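PDB 6WQ0: structural protein, which self-assembles into a helical, filamentous nucleocapsid, wrapping around the viral DNA and holding it in the A-form. Local coordinates for a contact of chain A with DNA. Residues are numbered along the deposited sequence; one frame, centred on the assembly and turned at random.

A contact of chain A with DNA. Residues 24, 33, 37, 41. With nucleotides of chain B.
An apolar strip of the coat protein lies along the sugar-phosphate backbone of one DNA strand, touching the sugars and linkages of DT100 and DA101, approaching O3' of DA99 and leaving the paired bases alone. Phe24, the last residue of helix 10-24, lays its ring over the sugar of DA101: CZ, the tip of the ring, is 3.6 Å from C4' of the deoxyribose. The deoxy carbon C2' of DA101 sits 4.2 Å above the plane of the Phe24 ring, over the ring centre. CZ and, a little farther off, CE2 also reach O4' of the same sugar. The other contacts come from helix 27-48, where Ile33, Val37 and Ala41, spaced four residues apart, follow the strand from DA101 back toward DA99. The branch methyl CG2 of Ile33 meets C5' of DA101 at 3.7 Å. Val37 points both methyls at the linkage between DT100 and DA101, CG1 lying 3.8 Å from the phosphate oxygen OP1 of DA101 and CG2 beside the bridging O3' of DT100. Farther along, the CB methyl of Ala41 packs against C5' of DT100 at 3.6 Å. No polar pair within this patch reaches bonding distance, so its contribution is packing and probably exclusion of water from the backbone, in keeping with the non-specific desolvation that helps maintain A-form DNA; nothing here reads the sequence. Torsions set these groups in place. Phe24 holds CG anti to its backbone N (chi1 -166°), carrying the ring out to the sugar. In Ile33, CG2 is anti to the backbone N and points to the DNA, while the longer branch extends (chi2 178°) until its terminal methyl CD1 lies in plane at the edge of the Phe24 ring.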
# COMPACT_ATOMS: atom_id res chain seq x y z
N PHE A 24 34.75 -22.61 -20.67
CA PHE A 24 35.18 -21.35 -21.25
C PHE A 24 34.02 -20.40 -21.53
O PHE A 24 34.25 -19.19 -21.61
CB PHE A 24 35.97 -21.61 -22.53
CG PHE A 24 36.73 -20.41 -23.03
CD1 PHE A 24 37.78 -19.90 -22.30
CD2 PHE A 24 36.39 -19.81 -24.22
CE1 PHE A 24 38.48 -18.80 -22.75
CE2 PHE A 24 37.08 -18.71 -24.68
CZ PHE A 24 38.13 -18.21 -23.94
N ILE A 33 40.81 -14.97 -19.21
CA ILE A 33 41.82 -15.57 -20.08
C ILE A 33 42.17 -14.63 -21.23
O ILE A 33 43.34 -14.36 -21.51
CB ILE A 33 41.35 -16.94 -20.59
CG1 ILE A 33 41.31 -17.95 -19.44
CG2 ILE A 33 42.25 -17.44 -21.69
CD1 ILE A 33 40.81 -19.30 -19.86
N VAL A 37 45.72 -12.61 -22.04
CA VAL A 37 46.54 -12.94 -23.21
C VAL A 37 46.48 -11.88 -24.31
O VAL A 37 47.13 -12.07 -25.34
CB VAL A 37 46.17 -14.30 -23.84
CG1 VAL A 37 46.36 -15.42 -22.85
CG2 VAL A 37 44.76 -14.27 -24.39
N ALA A 41 49.09 -11.71 -27.62
CA ALA A 41 48.47 -11.94 -28.92
C ALA A 41 48.76 -10.79 -29.87
O ALA A 41 49.06 -11.01 -31.05
CB ALA A 41 46.96 -12.12 -28.75
P DA B 99 50.65 -16.75 -35.65
OP1 DA B 99 51.92 -16.58 -34.96
OP2 DA B 99 50.20 -18.10 -36.02
O5' DA B 99 49.51 -16.09 -34.76
C5' DA B 99 49.75 -14.84 -34.15
C4' DA B 99 48.48 -14.27 -33.54
O4' DA B 99 47.47 -14.11 -34.56
C3' DA B 99 47.79 -15.15 -32.53
O3' DA B 99 48.45 -15.11 -31.28
C2' DA B 99 46.44 -14.46 -32.47
C1' DA B 99 46.19 -14.21 -33.95
N9 DA B 99 45.42 -15.28 -34.59
C8 DA B 99 45.88 -16.21 -35.46
N7 DA B 99 44.96 -17.06 -35.85
C5 DA B 99 43.82 -16.64 -35.19
C6 DA B 99 42.50 -17.13 -35.18
N6 DA B 99 42.10 -18.17 -35.90
N1 DA B 99 41.61 -16.48 -34.41
C2 DA B 99 42.02 -15.43 -33.69
N3 DA B 99 43.23 -14.89 -33.62
C4 DA B 99 44.09 -15.55 -34.40
P DT B 100 48.48 -16.41 -30.35
OP1 DT B 100 49.31 -16.06 -29.19
OP2 DT B 100 48.84 -17.57 -31.18
O5' DT B 100 46.98 -16.59 -29.85
C5' DT B 100 46.43 -15.69 -28.92
C4' DT B 100 44.93 -15.87 -28.74
O4' DT B 100 44.25 -15.84 -30.02
C3' DT B 100 44.48 -17.20 -28.18
O3' DT B 100 44.75 -17.27 -26.80
C2' DT B 100 43.00 -17.11 -28.47
C1' DT B 100 43.01 -16.54 -29.89
N1 DT B 100 42.93 -17.60 -30.92
C2 DT B 100 41.74 -18.24 -31.13
O2 DT B 100 40.72 -17.98 -30.53
N3 DT B 100 41.77 -19.21 -32.08
C4 DT B 100 42.85 -19.59 -32.83
O4 DT B 100 42.77 -20.48 -33.67
C5 DT B 100 44.08 -18.89 -32.55
C7 DT B 100 45.33 -19.23 -33.30
C6 DT B 100 44.06 -17.94 -31.62
P DA B 101 44.88 -18.71 -26.11
OP1 DA B 101 45.28 -18.54 -24.71
OP2 DA B 101 45.69 -19.55 -27.00
O5' DA B 101 43.40 -19.27 -26.09
C5' DA B 101 42.48 -18.79 -25.14
C4' DA B 101 41.26 -19.67 -25.10
O4' DA B 101 40.60 -19.63 -26.38
C3' DA B 101 41.54 -21.14 -24.89
O3' DA B 101 41.69 -21.41 -23.52
C2' DA B 101 40.27 -21.76 -25.45
C1' DA B 101 40.02 -20.89 -26.66
N9 DA B 101 40.56 -21.40 -27.90
C8 DA B 101 41.73 -21.04 -28.52
N7 DA B 101 41.95 -21.66 -29.64
C5 DA B 101 40.84 -22.48 -29.79
C6 DA B 101 40.46 -23.38 -30.79
N6 DA B 101 41.19 -23.63 -31.87
N1 DA B 101 39.29 -24.03 -30.62
C2 DA B 101 38.56 -23.78 -29.54
N3 DA B 101 38.81 -22.94 -28.54
C4 DA B 101 39.98 -22.32 -28.73